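Local coordinates for protein GDP-L-fucose synthase (PDB 7CXT) that binds NADPH and reduces the C4 keto group of a GDP-linked 6-O-methyl-4-keto-L-xylo-heptose, as a member of the fucose synthase subfamily, at residues A[109-114]-A[311-316]; A[165-170]-A[240-245]. All coordinates share one frame; numbering follows the deposited sequence.

Contact 1 (A[109-114]-A[311-316]); sequences SGYMYP and STMDRL. With NDP (NADPH dihydro-nicotinamide-adenine-dinucleotide phosphate), chain C.
Arg315 NH1 is gripped by two backbone carbonyls, Gly110 O at 3.2 Å and Tyr113 O at 3.1 Å, and its bond to Pro114 O is weak. The other terminal nitrogen makes the shortest bond, 2.8 Å from Arg315 NH2 to Pro114 O and nearly straight (169°), with Pro114 O in the guanidinium plane. Tyr113 O is also in that plane, yet NH1 stands above the carbonyl plane of Tyr113 and uses no lone pair there. The third nitrogen turns back on its own segment: Arg315 NE donates to Asp314 O. With all three nitrogens engaged around its edge, the guanidinium can hardly rotate, and the bends at chi2 (-83°) and chi3 (98°) fold the chain so that it reaches these acceptors. Gly110, Tyr113 and Pro114 belong to the loop that leaves strand 103-109 of the Rossmann-type sheet, where the 3-10 turn 110-112 swings the chain away from the cofactor. Gly110 O serves twice, accepting bonds from Tyr113 N and Arg315 NH1 from opposite faces of its plane. At the start of the turn Ser109 OG accepts a bond from Tyr111 N, 3.1 Å away, in an ST turn; the same side chain lies beside the nicotinamide and, by prediction, is important for catalysis. Met313 covers the arginine from one side, its SD 3.5 Å above the guanidinium plane and over its centre. From there the methyl continues to the Tyr111 ring, Met313 CE meeting Tyr111 CE1 obliquely at 3.7 Å. Tyr113 sends its ring away, where its OH bonds to Asn276.

Contact 2 (A[165-170]-A[240-245]); sequences LNNLYG and REFIHS. With NDP (NADPH dihydro-nicotinamide-adenine-dinucleotide phosphate), chain C.
Leu168 and Tyr169 pair in parallel with Ile243 and His244 in a small mixed sheet, separate from the main parallel Rossmann sheet. Ile243 N donates to Asn167 O and Ile243 O accepts from Tyr169 N, which sets the pairing. Tyr169 and His244 meet on one face of this sheet. Tyr169 CG stands between the backbone N and the carbonyl carbon (chi1 73°), folding the ring across the neighbouring strand so that His244 CA sits over its face, 3.9 Å from the centroid. His244 CG lies anti to the backbone N (chi1 -169°), and the imidazole turns an edge to that tyrosine face in an offset edge-to-face pair, planes at 84°. Gly170 CA covers one face of the imidazole, while His244 ND1 caps the following helix through Asp246 N. Leu168 points to the other face, with Ile243. Its CD2 packs on Ser245 CB at 3.7 Å; CB lies against the carboxamide of NADPH, and CD1 between it and phosphate oxygen O2N. Ile243 CG2 reaches Leu165 CD1, whose residue also lines the nicotinamide ring. Just before the strands pair, Asn166 ND2 donates to Glu241 OE1 at 3.1 Å, the acceptor lying near the amide plane and met nearly along its C-O axis; the same oxygen also accepts from Met317 N. The Leu168 backbone N holds the carboxamide oxygen O7N of NADPH at 2.9 Å in a nearly straight bond.

From the N terminus, the chain passes through the first strands of the parallel sheet to strand 103-109, and residues 109-114 open the long loop that contact 1 closes almost two hundred residues later at 311-316. Within that span, strand 160-165 leads into 165-170, and contact 2 closes a shorter loop of 69 intervening residues at 240-245, so the two loops nest without crossing. Contact 1 joins the end of a central sheet strand to the loop between strand 301-305 and helix 320-324; contact 2 pairs strand 167-169 with 239-244 in a small mixed sheet that 283-284 completes. They also touch: Gly110 N probably bonds to Leu165 O, Arg240 packs on Arg315, and both border NADPH.

Contact 1 (A[109-114]-A[311-316])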
loop_
_atom_site.group_PDB
_atom_site.type_symbol
_atom_site.label_atom_id
_atom_site.label_comp_id
_atom_site.label_asym_id
_atom_site.label_seq_id
_atom_site.Cartn_x
_atom_site.Cartn_y
_atom_site.Cartn_z
ATOM N N SER A 109 -10.388 6.067 -4.312
ATOM C CA SER A 109 -10.612 6.177 -5.742
ATOM C C SER A 109 -11.147 4.864 -6.273
ATOM O O SER A 109 -10.760 3.795 -5.803
ATOM C CB SER A 109 -9.313 6.527 -6.499
ATOM O OG SER A 109 -9.481 6.365 -7.902
ATOM N N GLY A 110 -11.990 4.955 -7.306
ATOM C CA GLY A 110 -12.496 3.759 -7.954
ATOM C C GLY A 110 -11.412 2.940 -8.623
ATOM O O GLY A 110 -11.625 1.758 -8.907
ATOM N N TYR A 111 -10.234 3.535 -8.850
ATOM C CA TYR A 111 -9.109 2.772 -9.369
ATOM C C TYR A 111 -8.603 1.747 -8.375
ATOM O O TYR A 111 -7.782 0.912 -8.749
ATOM C CB TYR A 111 -7.952 3.699 -9.768
ATOM C CG TYR A 111 -8.263 4.489 -11.003
ATOM C CD1 TYR A 111 -8.505 3.844 -12.207
ATOM C CD2 TYR A 111 -8.310 5.880 -10.974
ATOM C CE1 TYR A 111 -8.793 4.560 -13.353
ATOM C CE2 TYR A 111 -8.592 6.607 -12.115
ATOM C CZ TYR A 111 -8.841 5.938 -13.301
ATOM O OH TYR A 111 -9.128 6.649 -14.442
ATOM N N MET A 112 -9.040 1.808 -7.121
ATOM C CA MET A 112 -8.681 0.774 -6.162
ATOM C C MET A 112 -9.375 -0.553 -6.442
ATOM O O MET A 112 -8.994 -1.568 -5.853
ATOM C CB MET A 112 -9.030 1.222 -4.747
ATOM C CG MET A 112 -10.490 0.971 -4.410
ATOM S SD MET A 112 -10.910 1.619 -2.795
ATOM C CE MET A 112 -9.747 2.990 -2.730
ATOM N N TYR A 113 -10.435 -0.564 -7.291
ATOM C CA TYR A 113 -11.183 -1.790 -7.521
ATOM C C TYR A 113 -10.675 -2.507 -8.771
ATOM O O TYR A 113 -10.186 -1.866 -9.709
ATOM C CB TYR A 113 -12.690 -1.495 -7.661
ATOM C CG TYR A 113 -13.355 -1.053 -6.359
ATOM C CD1 TYR A 113 -13.418 -1.914 -5.262
ATOM C CD2 TYR A 113 -13.924 0.216 -6.234
ATOM C CE1 TYR A 113 -14.012 -1.527 -4.072
ATOM C CE2 TYR A 113 -14.539 0.615 -5.054
ATOM C CZ TYR A 113 -14.581 -0.262 -3.975
ATOM O OH TYR A 113 -15.192 0.122 -2.804
ATOM N N PRO A 114 -10.837 -3.829 -8.832
ATOM C CA PRO A 114 -10.294 -4.596 -9.961
ATOM C C PRO A 114 -10.902 -4.157 -11.279
ATOM O O PRO A 114 -12.063 -3.715 -11.343
ATOM C CB PRO A 114 -10.695 -6.039 -9.640
ATOM C CG PRO A 114 -10.946 -6.046 -8.169
ATOM C CD PRO A 114 -11.494 -4.698 -7.843
ATOM N N SER A 311 -11.112 1.888 -24.775
ATOM C CA SER A 311 -10.442 0.916 -23.904
ATOM C C SER A 311 -10.974 0.839 -22.470
ATOM O O SER A 311 -10.958 -0.239 -21.865
ATOM C CB SER A 311 -8.932 1.193 -23.859
ATOM O OG SER A 311 -8.312 0.871 -25.090
ATOM N N THR A 312 -11.440 1.955 -21.912
ATOM C CA THR A 312 -11.635 2.048 -20.468
ATOM C C THR A 312 -12.772 1.152 -19.970
ATOM O O THR A 312 -13.752 0.890 -20.672
ATOM C CB THR A 312 -11.896 3.499 -20.064
ATOM O OG1 THR A 312 -10.879 4.337 -20.624
ATOM C CG2 THR A 312 -11.881 3.655 -18.545
ATOM N N MET A 313 -12.601 0.659 -18.742
ATOM C CA MET A 313 -13.632 -0.064 -18.012
ATOM C C MET A 313 -14.722 0.896 -17.537
ATOM O O MET A 313 -14.490 2.089 -17.366
ATOM C CB MET A 313 -13.004 -0.773 -16.805
ATOM C CG MET A 313 -12.611 0.185 -15.679
ATOM S SD MET A 313 -11.106 -0.174 -14.741
ATOM C CE MET A 313 -10.489 1.502 -14.539
ATOM N N ASP A 314 -15.928 0.379 -17.344
ATOM C CA ASP A 314 -16.943 1.180 -16.672
ATOM C C ASP A 314 -16.652 1.230 -15.175
ATOM O O ASP A 314 -16.027 0.325 -14.607
ATOM C CB ASP A 314 -18.348 0.630 -16.922
ATOM C CG ASP A 314 -18.667 0.475 -18.402
ATOM O OD1 ASP A 314 -18.150 1.248 -19.237
ATOM O OD2 ASP A 314 -19.452 -0.439 -18.726
ATOM N N ARG A 315 -17.081 2.321 -14.542
ATOM C CA ARG A 315 -16.898 2.531 -13.108
ATOM C C ARG A 315 -18.170 3.164 -12.562
ATOM O O ARG A 315 -18.487 4.312 -12.893
ATOM C CB ARG A 315 -15.692 3.432 -12.805
ATOM C CG ARG A 315 -14.335 2.894 -13.229
ATOM C CD ARG A 315 -13.748 1.922 -12.202
ATOM N NE ARG A 315 -13.996 0.547 -12.593
ATOM C CZ ARG A 315 -13.337 -0.507 -12.117
ATOM N NH1 ARG A 315 -12.389 -0.341 -11.208
ATOM N NH2 ARG A 315 -13.631 -1.726 -12.548
ATOM N N LEU A 316 -18.887 2.426 -11.718
ATOM C CA LEU A 316 -20.095 2.928 -11.067
ATOM C C LEU A 316 -20.109 2.372 -9.655
ATOM O O LEU A 316 -20.011 1.152 -9.479
ATOM C CB LEU A 316 -21.354 2.502 -11.837
ATOM C CG LEU A 316 -22.703 2.740 -11.163
ATOM C CD1 LEU A 316 -22.939 4.252 -10.907
ATOM C CD2 LEU A 316 -23.870 2.106 -11.954
HETATM P PA NDP C . -6.940 17.908 -6.725
HETATM O O1A NDP C . -5.839 17.274 -7.500
HETATM O O2A NDP C . -8.007 18.721 -7.408
HETATM O O5B NDP C . -6.276 18.874 -5.574
HETATM C C5B NDP C . -5.354 18.092 -4.901
HETATM C C4B NDP C . -4.677 19.028 -3.877
HETATM O O4B NDP C . -3.595 18.360 -3.237
HETATM C C3B NDP C . -4.127 20.258 -4.648
HETATM O O3B NDP C . -4.517 21.441 -3.997
HETATM C C2B NDP C . -2.592 20.065 -4.500
HETATM O O2B NDP C . -1.930 21.187 -4.315
HETATM C C1B NDP C . -2.553 19.283 -3.154
HETATM N N9A NDP C . -1.304 18.556 -3.019
HETATM C C8A NDP C . -0.785 17.530 -3.850
HETATM N N7A NDP C . 0.397 17.080 -3.438
HETATM C C5A NDP C . 0.678 17.864 -2.271
HETATM C C6A NDP C . 1.761 17.880 -1.381
HETATM N N6A NDP C . 2.860 17.042 -1.529
HETATM N N1A NDP C . 1.780 18.718 -0.328
HETATM C C2A NDP C . 0.687 19.553 -0.208
HETATM N N3A NDP C . -0.406 19.661 -0.952
HETATM C C4A NDP C . -0.378 18.779 -2.014
HETATM O O3 NDP C . -7.548 16.611 -5.899
HETATM P PN NDP C . -9.155 16.490 -5.970
HETATM O O1N NDP C . -9.550 16.156 -7.356
HETATM O O2N NDP C . -9.954 17.425 -5.086
HETATM O O5D NDP C . -9.451 14.934 -5.216
HETATM C C5D NDP C . -9.296 14.990 -3.857
HETATM C C4D NDP C . -9.457 13.568 -3.336
HETATM O O4D NDP C . -10.519 12.910 -4.085
HETATM C C3D NDP C . -8.146 12.750 -3.650
HETATM O O3D NDP C . -7.951 11.828 -2.638
HETATM C C2D NDP C . -8.505 12.031 -4.959
HETATM O O2D NDP C . -7.830 10.813 -5.137
HETATM C C1D NDP C . -9.987 11.723 -4.667
HETATM N N1N NDP C . -10.674 11.433 -5.923
HETATM C C2N NDP C . -10.943 12.435 -6.861
HETATM C C3N NDP C . -11.326 12.067 -8.137
HETATM C C7N NDP C . -11.598 13.097 -9.141
HETATM O O7N NDP C . -12.117 12.865 -10.251
HETATM N N7N NDP C . -11.229 14.403 -8.842
HETATM C C4N NDP C . -11.452 10.657 -8.546
HETATM C C5N NDP C . -11.403 9.729 -7.405
HETATM C C6N NDP C . -11.036 10.125 -6.188
HETATM P P2B NDP C . -1.328 22.007 -5.816
HETATM O O1X NDP C . -2.650 22.416 -6.379
HETATM O O2X NDP C . -0.471 23.096 -5.162
HETATM O O3X NDP C . -0.622 20.849 -6.458
#

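Contact 2 (A[165-170]-A[240-245])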
loop_
_atom_site.group_PDB
_atom_site.type_symbol
_atom_site.label_atom_id
_atom_site.label_comp_id
_atom_site.label_asym_id
_atom_site.label_seq_id
_atom_site.Cartn_x
_atom_site.Cartn_y
_atom_site.Cartn_z
ATOM N N LEU A 165 -14.666 7.389 -4.213
ATOM C CA LEU A 165 -15.467 8.002 -5.267
ATOM C C LEU A 165 -14.825 7.778 -6.629
ATOM O O LEU A 165 -13.644 7.418 -6.729
ATOM C CB LEU A 165 -15.659 9.505 -5.051
ATOM C CG LEU A 165 -14.353 10.309 -5.092
ATOM C CD1 LEU A 165 -14.614 11.664 -5.716
ATOM C CD2 LEU A 165 -13.775 10.468 -3.690
ATOM N N ASN A 166 -15.627 7.988 -7.689
ATOM C CA ASN A 166 -15.145 7.798 -9.059
ATOM C C ASN A 166 -14.705 9.092 -9.742
ATOM O O ASN A 166 -13.504 9.345 -9.837
ATOM C CB ASN A 166 -16.193 7.073 -9.896
ATOM C CG ASN A 166 -16.138 5.571 -9.687
ATOM O OD1 ASN A 166 -15.047 4.994 -9.595
ATOM N ND2 ASN A 166 -17.298 4.940 -9.546
ATOM N N ASN A 167 -15.621 9.895 -10.267
ATOM C CA ASN A 167 -15.263 11.144 -10.938
ATOM C C ASN A 167 -15.835 12.314 -10.158
ATOM O O ASN A 167 -17.019 12.314 -9.811
ATOM C CB ASN A 167 -15.785 11.219 -12.378
ATOM C CG ASN A 167 -15.179 10.172 -13.277
ATOM O OD1 ASN A 167 -15.785 9.121 -13.530
ATOM N ND2 ASN A 167 -13.988 10.441 -13.761
ATOM N N LEU A 168 -14.996 13.304 -9.896
ATOM C CA LEU A 168 -15.385 14.511 -9.188
ATOM C C LEU A 168 -15.585 15.651 -10.178
ATOM O O LEU A 168 -14.893 15.751 -11.191
ATOM C CB LEU A 168 -14.311 14.906 -8.169
ATOM C CG LEU A 168 -14.609 15.439 -6.767
ATOM C CD1 LEU A 168 -13.521 16.434 -6.357
ATOM C CD2 LEU A 168 -16.003 16.026 -6.595
ATOM N N TYR A 169 -16.531 16.524 -9.860
ATOM C CA TYR A 169 -16.635 17.818 -10.511
ATOM C C TYR A 169 -17.244 18.757 -9.483
ATOM O O TYR A 169 -17.703 18.329 -8.420
ATOM C CB TYR A 169 -17.468 17.755 -11.805
ATOM C CG TYR A 169 -18.954 17.596 -11.586
ATOM C CD1 TYR A 169 -19.490 16.392 -11.159
ATOM C CD2 TYR A 169 -19.833 18.654 -11.830
ATOM C CE1 TYR A 169 -20.853 16.234 -10.971
ATOM C CE2 TYR A 169 -21.197 18.503 -11.637
ATOM C CZ TYR A 169 -21.699 17.302 -11.203
ATOM O OH TYR A 169 -23.048 17.173 -11.000
ATOM N N GLY A 170 -17.230 20.040 -9.780
ATOM C CA GLY A 170 -17.753 20.931 -8.763
ATOM C C GLY A 170 -17.924 22.324 -9.295
ATOM O O GLY A 170 -17.513 22.644 -10.414
ATOM N N ARG A 240 -19.549 6.343 -17.011
ATOM C CA ARG A 240 -18.915 6.989 -15.869
ATOM C C ARG A 240 -19.969 7.502 -14.898
ATOM O O ARG A 240 -21.077 7.877 -15.290
ATOM C CB ARG A 240 -18.028 8.176 -16.281
ATOM C CG ARG A 240 -17.304 8.045 -17.606
ATOM C CD ARG A 240 -16.307 6.912 -17.590
ATOM N NE ARG A 240 -15.526 6.914 -16.365
ATOM C CZ ARG A 240 -14.897 5.851 -15.878
ATOM N NH1 ARG A 240 -14.962 4.687 -16.516
ATOM N NH2 ARG A 240 -14.212 5.960 -14.744
ATOM N N GLU A 241 -19.602 7.498 -13.627
ATOM C CA GLU A 241 -20.365 8.096 -12.544
ATOM C C GLU A 241 -19.637 9.346 -12.067
ATOM O O GLU A 241 -18.405 9.365 -11.999
ATOM C CB GLU A 241 -20.519 7.117 -11.379
ATOM C CG GLU A 241 -21.186 7.718 -10.166
ATOM C CD GLU A 241 -21.013 6.875 -8.939
ATOM O OE1 GLU A 241 -20.093 6.040 -8.935
ATOM O OE2 GLU A 241 -21.775 7.069 -7.968
ATOM N N PHE A 242 -20.404 10.376 -11.713
ATOM C CA PHE A 242 -19.876 11.668 -11.300
ATOM C C PHE A 242 -20.526 12.082 -9.991
ATOM O O PHE A 242 -21.701 11.791 -9.747
ATOM C CB PHE A 242 -20.157 12.750 -12.353
ATOM C CG PHE A 242 -19.588 12.433 -13.692
ATOM C CD1 PHE A 242 -20.287 11.644 -14.589
ATOM C CD2 PHE A 242 -18.333 12.914 -14.050
ATOM C CE1 PHE A 242 -19.741 11.328 -15.821
ATOM C CE2 PHE A 242 -17.781 12.599 -15.290
ATOM C CZ PHE A 242 -18.483 11.820 -16.171
ATOM N N ILE A 243 -19.770 12.796 -9.161
ATOM C CA ILE A 243 -20.337 13.385 -7.955
ATOM C C ILE A 243 -19.927 14.847 -7.878
ATOM O O ILE A 243 -18.749 15.173 -8.044
ATOM C CB ILE A 243 -19.929 12.602 -6.688
ATOM C CG1 ILE A 243 -20.576 13.215 -5.447
ATOM C CG2 ILE A 243 -18.387 12.425 -6.586
ATOM C CD1 ILE A 243 -20.374 12.406 -4.175
ATOM N N HIS A 244 -20.912 15.730 -7.696
ATOM C CA HIS A 244 -20.631 17.146 -7.488
ATOM C C HIS A 244 -19.932 17.349 -6.145
ATOM O O HIS A 244 -20.268 16.707 -5.150
ATOM C CB HIS A 244 -21.932 17.943 -7.551
ATOM C CG HIS A 244 -21.749 19.430 -7.612
ATOM N ND1 HIS A 244 -21.470 20.194 -6.498
ATOM C CD2 HIS A 244 -21.841 20.297 -8.650
ATOM C CE1 HIS A 244 -21.394 21.467 -6.846
ATOM N NE2 HIS A 244 -21.609 21.557 -8.147
ATOM N N SER A 245 -18.939 18.242 -6.117
ATOM C CA SER A 245 -18.132 18.399 -4.909
ATOM C C SER A 245 -18.923 18.944 -3.721
ATOM O O SER A 245 -18.479 18.779 -2.577
ATOM C CB SER A 245 -16.912 19.290 -5.193
ATOM O OG SER A 245 -17.297 20.552 -5.693
HETATM P PA NDP C . -6.940 17.908 -6.725
HETATM O O1A NDP C . -5.839 17.274 -7.500
HETATM O O2A NDP C . -8.007 18.721 -7.408
HETATM O O5B NDP C . -6.276 18.874 -5.574
HETATM C C5B NDP C . -5.354 18.092 -4.901
HETATM C C4B NDP C . -4.677 19.028 -3.877
HETATM O O4B NDP C . -3.595 18.360 -3.237
HETATM C C3B NDP C . -4.127 20.258 -4.648
HETATM O O3B NDP C . -4.517 21.441 -3.997
HETATM C C2B NDP C . -2.592 20.065 -4.500
HETATM O O2B NDP C . -1.930 21.187 -4.315
HETATM C C1B NDP C . -2.553 19.283 -3.154
HETATM N N9A NDP C . -1.304 18.556 -3.019
HETATM C C8A NDP C . -0.785 17.530 -3.850
HETATM N N7A NDP C . 0.397 17.080 -3.438
HETATM C C5A NDP C . 0.678 17.864 -2.271
HETATM C C6A NDP C . 1.761 17.880 -1.381
HETATM N N6A NDP C . 2.860 17.042 -1.529
HETATM N N1A NDP C . 1.780 18.718 -0.328
HETATM C C2A NDP C . 0.687 19.553 -0.208
HETATM N N3A NDP C . -0.406 19.661 -0.952
HETATM C C4A NDP C . -0.378 18.779 -2.014
HETATM O O3 NDP C . -7.548 16.611 -5.899
HETATM P PN NDP C . -9.155 16.490 -5.970
HETATM O O1N NDP C . -9.550 16.156 -7.356
HETATM O O2N NDP C . -9.954 17.425 -5.086
HETATM O O5D NDP C . -9.451 14.934 -5.216
HETATM C C5D NDP C . -9.296 14.990 -3.857
HETATM C C4D NDP C . -9.457 13.568 -3.336
HETATM O O4D NDP C . -10.519 12.910 -4.085
HETATM C C3D NDP C . -8.146 12.750 -3.650
HETATM O O3D NDP C . -7.951 11.828 -2.638
HETATM C C2D NDP C . -8.505 12.031 -4.959
HETATM O O2D NDP C . -7.830 10.813 -5.137
HETATM C C1D NDP C . -9.987 11.723 -4.667
HETATM N N1N NDP C . -10.674 11.433 -5.923
HETATM C C2N NDP C . -10.943 12.435 -6.861
HETATM C C3N NDP C . -11.326 12.067 -8.137
HETATM C C7N NDP C . -11.598 13.097 -9.141
HETATM O O7N NDP C . -12.117 12.865 -10.251
HETATM N N7N NDP C . -11.229 14.403 -8.842
HETATM C C4N NDP C . -11.452 10.657 -8.546
HETATM C C5N NDP C . -11.403 9.729 -7.405
HETATM C C6N NDP C . -11.036 10.125 -6.188
HETATM P P2B NDP C . -1.328 22.007 -5.816
HETATM O O1X NDP C . -2.650 22.416 -6.379
HETATM O O2X NDP C . -0.471 23.096 -5.162
HETATM O O3X NDP C . -0.622 20.849 -6.458
HETATM O O HOH W 1 -18.320 9.820 -9.024
#